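Long-range contact in oxidoreductase, NAD-binding/iron-sulfur cluster-binding protein (Nitratireductor pacificus pht-3B, PDB 6ZXU), which is a catabolic reductive dehalogenase that carries cobalamin and two [4Fe-4S] clusters and probably removes halogen from its organic substrates by reduction: residues 674-686 / 698-710. Sequence-based numbering, arbitrary orientation.
Sequences NQKLAMYPPRLQP and VDRSGGLAEYAAA
M679 N donates to G703 O (3.1 Å), approaching from above the carbonyl plane, while the helical donor Y707 N reaches the same oxygen from the opposite face. A678 CA adds a CH...O contact to this carbonyl. At the N-cap of helix 700-709, D699 OD1 accepts the capping bond from G702 N (3.0 Å). Apolar contact centres on M679, whose thioether bends at chi3 (44°) and lays CE over one face of the Y707 ring, 4.0 Å from its centroid; the sulfur sits obliquely, a Met-aromatic contact. The loop runs along one side of the helix, A678 nearest L704. G703 lets the chain come close: a side chain there would run into Y680 CE1 and crowd A678 CB. L684 CD1 packs on G703 CA (3.7 Å). The Y680 side chain lies about 6 Å from the bound cobalamin, and its ring meets that of F317, a cobalamin-binding residue. Among polar groups, Y680 OH hydrogen-bonds E573 OE1. E706 OE1 takes a weak, bent bond from R683 NH1 (2.7 Å, 121°) in a salt bridge, with E706 CG resting on the P681 ring. Cut back to alanine, E706 would lose that CG and probably leave R683 without its carboxylate mate. R700 stretches past A678 CB, which lies over one guanidinium face, to salt bridges with E573 and D571.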
loop_
_atom_site.group_PDB
_atom_site.type_symbol
_atom_site.label_atom_id
_atom_site.label_comp_id
_atom_site.label_asym_id
_atom_site.label_seq_id
_atom_site.Cartn_x
_atom_site.Cartn_y
_atom_site.Cartn_z
ATOM N N ASN A 674 29.097 18.452 -8.823
ATOM C CA ASN A 674 30.104 17.730 -8.006
ATOM C C ASN A 674 29.756 16.336 -7.584
ATOM O O ASN A 674 30.658 15.480 -7.421
ATOM C CB ASN A 674 30.507 18.573 -6.773
ATOM C CG ASN A 674 31.408 19.762 -7.164
ATOM O OD1 ASN A 674 32.337 19.637 -7.971
ATOM N ND2 ASN A 674 31.195 20.828 -6.549
ATOM N N GLN A 675 28.479 16.092 -7.356
ATOM C CA GLN A 675 28.020 14.781 -6.939
ATOM C C GLN A 675 28.283 13.755 -8.075
ATOM O O GLN A 675 27.940 14.004 -9.220
ATOM C CB GLN A 675 26.528 14.787 -6.630
ATOM C CG GLN A 675 25.962 13.438 -6.228
ATOM C CD GLN A 675 24.452 13.443 -6.223
ATOM O OE1 GLN A 675 23.831 13.936 -7.143
ATOM N NE2 GLN A 675 23.858 12.934 -5.162
ATOM N N LYS A 676 28.905 12.623 -7.735
ATOM C CA LYS A 676 29.156 11.543 -8.655
ATOM C C LYS A 676 28.542 10.282 -8.140
ATOM O O LYS A 676 28.916 9.751 -7.096
ATOM C CB LYS A 676 30.654 11.321 -8.876
ATOM C CG LYS A 676 31.411 12.569 -9.246
ATOM C CD LYS A 676 30.981 13.179 -10.547
ATOM C CE LYS A 676 31.718 14.503 -10.751
ATOM N NZ LYS A 676 31.180 15.274 -11.903
ATOM N N LEU A 677 27.549 9.799 -8.844
ATOM C CA LEU A 677 26.848 8.594 -8.538
ATOM C C LEU A 677 27.309 7.453 -9.491
ATOM O O LEU A 677 27.842 7.704 -10.562
ATOM C CB LEU A 677 25.307 8.852 -8.644
ATOM C CG LEU A 677 24.756 9.973 -7.736
ATOM C CD1 LEU A 677 23.301 10.134 -8.017
ATOM C CD2 LEU A 677 24.937 9.699 -6.215
ATOM N N ALA A 678 27.066 6.214 -9.061
ATOM C CA ALA A 678 27.341 5.032 -9.861
ATOM C C ALA A 678 26.016 4.507 -10.441
ATOM O O ALA A 678 24.955 4.620 -9.784
ATOM C CB ALA A 678 27.990 3.966 -9.029
ATOM N N MET A 679 26.028 4.074 -11.679
ATOM C CA MET A 679 24.851 3.463 -12.300
ATOM C C MET A 679 25.196 2.053 -12.768
ATOM O O MET A 679 26.334 1.780 -13.084
ATOM C CB MET A 679 24.306 4.282 -13.455
ATOM C CG MET A 679 25.273 4.528 -14.550
ATOM S SD MET A 679 24.590 5.090 -16.095
ATOM C CE MET A 679 23.383 6.350 -15.707
ATOM N N TYR A 680 24.207 1.200 -12.847
ATOM C CA TYR A 680 24.455 -0.189 -13.158
ATOM C C TYR A 680 23.479 -0.629 -14.244
ATOM O O TYR A 680 22.527 -1.369 -13.973
ATOM C CB TYR A 680 24.350 -1.047 -11.926
ATOM C CG TYR A 680 25.370 -0.689 -10.899
ATOM C CD1 TYR A 680 26.672 -1.078 -11.026
ATOM C CD2 TYR A 680 25.057 0.174 -9.862
ATOM C CE1 TYR A 680 27.648 -0.697 -10.120
ATOM C CE2 TYR A 680 26.035 0.620 -8.969
ATOM C CZ TYR A 680 27.350 0.159 -9.120
ATOM O OH TYR A 680 28.335 0.553 -8.176
ATOM N N PRO A 681 23.755 -0.203 -15.497
ATOM C CA PRO A 681 22.949 -0.697 -16.599
ATOM C C PRO A 681 23.320 -2.147 -16.860
ATOM O O PRO A 681 24.245 -2.637 -16.257
ATOM C CB PRO A 681 23.346 0.219 -17.752
ATOM C CG PRO A 681 24.728 0.642 -17.410
ATOM C CD PRO A 681 24.793 0.725 -15.941
ATOM N N PRO A 682 22.605 -2.832 -17.791
ATOM C CA PRO A 682 22.899 -4.247 -18.043
ATOM C C PRO A 682 24.364 -4.663 -18.150
ATOM O O PRO A 682 24.733 -5.734 -17.651
ATOM C CB PRO A 682 22.126 -4.526 -19.323
ATOM C CG PRO A 682 20.904 -3.677 -19.124
ATOM C CD PRO A 682 21.405 -2.406 -18.532
ATOM N N ARG A 683 25.206 -3.863 -18.743
ATOM C CA ARG A 683 26.565 -4.318 -18.800
ATOM C C ARG A 683 27.263 -4.495 -17.474
ATOM O O ARG A 683 28.264 -5.161 -17.431
ATOM C CB ARG A 683 27.400 -3.438 -19.692
ATOM C CG ARG A 683 27.640 -2.067 -19.275
ATOM C CD ARG A 683 28.494 -1.335 -20.347
ATOM N NE ARG A 683 29.863 -1.807 -20.282
ATOM C CZ ARG A 683 30.814 -1.297 -19.522
ATOM N NH1 ARG A 683 30.580 -0.210 -18.827
ATOM N NH2 ARG A 683 32.010 -1.894 -19.430
ATOM N N LEU A 684 26.787 -3.832 -16.411
ATOM C CA LEU A 684 27.394 -3.932 -15.091
ATOM C C LEU A 684 26.553 -4.750 -14.151
ATOM O O LEU A 684 26.750 -4.676 -12.929
ATOM C CB LEU A 684 27.658 -2.532 -14.533
ATOM C CG LEU A 684 28.654 -1.695 -15.371
ATOM C CD1 LEU A 684 28.809 -0.299 -14.769
ATOM C CD2 LEU A 684 30.005 -2.398 -15.337
ATOM N N GLN A 685 25.631 -5.530 -14.697
ATOM C CA GLN A 685 24.768 -6.392 -13.965
ATOM C C GLN A 685 25.234 -7.857 -14.170
ATOM O O GLN A 685 25.879 -8.124 -15.155
ATOM C CB GLN A 685 23.337 -6.217 -14.451
ATOM C CG GLN A 685 22.735 -4.875 -14.035
ATOM C CD GLN A 685 22.308 -4.849 -12.568
ATOM O OE1 GLN A 685 23.044 -5.248 -11.706
ATOM N NE2 GLN A 685 21.097 -4.317 -12.293
ATOM N N PRO A 686 24.822 -8.783 -13.294
ATOM C CA PRO A 686 24.963 -10.231 -13.599
ATOM C C PRO A 686 24.191 -10.519 -14.873
ATOM O O PRO A 686 23.055 -10.044 -15.044
ATOM C CB PRO A 686 24.272 -10.923 -12.435
ATOM C CG PRO A 686 24.126 -9.871 -11.374
ATOM C CD PRO A 686 24.087 -8.561 -12.022
ATOM N N VAL A 698 29.958 -5.887 -6.684
ATOM C CA VAL A 698 29.473 -4.739 -7.432
ATOM C C VAL A 698 30.687 -3.903 -7.912
ATOM O O VAL A 698 31.585 -3.583 -7.139
ATOM C CB VAL A 698 28.504 -3.908 -6.587
ATOM C CG1 VAL A 698 28.171 -2.614 -7.293
ATOM C CG2 VAL A 698 27.193 -4.629 -6.464
ATOM N N ASP A 699 30.715 -3.523 -9.195
ATOM C CA ASP A 699 31.851 -2.782 -9.733
ATOM C C ASP A 699 31.624 -1.285 -9.590
ATOM O O ASP A 699 31.231 -0.620 -10.537
ATOM C CB ASP A 699 32.069 -3.197 -11.188
ATOM C CG ASP A 699 33.250 -2.458 -11.848
ATOM O OD1 ASP A 699 33.970 -1.707 -11.139
ATOM O OD2 ASP A 699 33.440 -2.559 -13.113
ATOM N N ARG A 700 31.964 -0.741 -8.452
ATOM C CA ARG A 700 31.613 0.654 -8.198
ATOM C C ARG A 700 32.446 1.577 -9.020
ATOM O O ARG A 700 31.919 2.542 -9.594
ATOM C CB ARG A 700 31.728 0.974 -6.710
ATOM C CG ARG A 700 31.237 2.367 -6.424
ATOM C CD ARG A 700 30.705 2.519 -5.025
ATOM N NE ARG A 700 30.188 3.880 -4.885
ATOM C CZ ARG A 700 28.947 4.251 -5.104
ATOM N NH1 ARG A 700 28.016 3.366 -5.423
ATOM N NH2 ARG A 700 28.657 5.519 -4.984
ATOM N N SER A 701 33.736 1.360 -9.123
ATOM C CA SER A 701 34.501 2.312 -9.948
ATOM C C SER A 701 33.994 2.294 -11.396
ATOM O O SER A 701 33.896 3.348 -12.059
ATOM C CB SER A 701 35.991 2.036 -9.863
ATOM O OG SER A 701 36.080 0.719 -10.209
ATOM N N GLY A 702 33.605 1.131 -11.899
ATOM C CA GLY A 702 33.058 1.058 -13.261
ATOM C C GLY A 702 31.700 1.783 -13.346
ATOM O O GLY A 702 31.417 2.429 -14.326
ATOM N N GLY A 703 30.845 1.642 -12.317
ATOM C CA GLY A 703 29.530 2.325 -12.301
ATOM C C GLY A 703 29.648 3.816 -12.210
ATOM O O GLY A 703 28.847 4.519 -12.807
ATOM N N LEU A 704 30.657 4.326 -11.493
ATOM C CA LEU A 704 30.914 5.761 -11.501
ATOM C C LEU A 704 31.321 6.241 -12.837
ATOM O O LEU A 704 30.848 7.284 -13.320
ATOM C CB LEU A 704 31.997 6.132 -10.445
ATOM C CG LEU A 704 31.587 5.921 -8.968
ATOM C CD1 LEU A 704 32.808 5.839 -8.063
ATOM C CD2 LEU A 704 30.668 7.034 -8.503
ATOM N N ALA A 705 32.189 5.480 -13.511
ATOM C CA ALA A 705 32.654 5.888 -14.874
ATOM C C ALA A 705 31.531 5.791 -15.886
ATOM O O ALA A 705 31.426 6.591 -16.809
ATOM C CB ALA A 705 33.822 5.048 -15.313
ATOM N N GLU A 706 30.688 4.787 -15.738
ATOM C CA GLU A 706 29.534 4.621 -16.593
ATOM C C GLU A 706 28.576 5.802 -16.503
ATOM O O GLU A 706 28.071 6.307 -17.516
ATOM C CB GLU A 706 28.819 3.329 -16.215
ATOM C CG GLU A 706 27.677 2.949 -17.105
ATOM C CD GLU A 706 28.220 2.446 -18.454
ATOM O OE1 GLU A 706 29.480 2.194 -18.523
ATOM O OE2 GLU A 706 27.416 2.315 -19.425
ATOM N N TYR A 707 28.353 6.320 -15.303
ATOM C CA TYR A 707 27.512 7.485 -15.128
ATOM C C TYR A 707 28.116 8.731 -15.770
ATOM O O TYR A 707 27.390 9.445 -16.424
ATOM C CB TYR A 707 27.200 7.708 -13.642
ATOM C CG TYR A 707 25.855 8.361 -13.294
ATOM C CD1 TYR A 707 25.486 9.548 -13.833
ATOM C CD2 TYR A 707 25.039 7.796 -12.384
ATOM C CE1 TYR A 707 24.315 10.184 -13.473
ATOM C CE2 TYR A 707 23.824 8.346 -12.038
ATOM C CZ TYR A 707 23.474 9.539 -12.569
ATOM O OH TYR A 707 22.277 10.052 -12.186
ATOM N N ALA A 708 29.416 8.925 -15.675
ATOM C CA ALA A 708 30.066 10.038 -16.313
ATOM C C ALA A 708 29.993 9.916 -17.857
ATOM O O ALA A 708 29.935 10.903 -18.552
ATOM C CB ALA A 708 31.533 10.118 -15.847
ATOM N N ALA A 709 29.892 8.718 -18.370
ATOM C CA ALA A 709 29.849 8.519 -19.812
ATOM C C ALA A 709 28.418 8.473 -20.366
ATOM O O ALA A 709 28.245 8.373 -21.552
ATOM C CB ALA A 709 30.540 7.196 -20.169
ATOM N N ALA A 710 27.407 8.529 -19.526
ATOM C CA ALA A 710 26.013 8.426 -19.984
ATOM C C ALA A 710 25.661 9.513 -21.010
ATOM O O ALA A 710 26.013 10.664 -20.851
ATOM C CB ALA A 710 25.045 8.464 -18.808
HETATM O O HOH W 1 29.781 9.317 -11.542
HETATM O O HOH W 2 28.881 -5.017 -11.126
#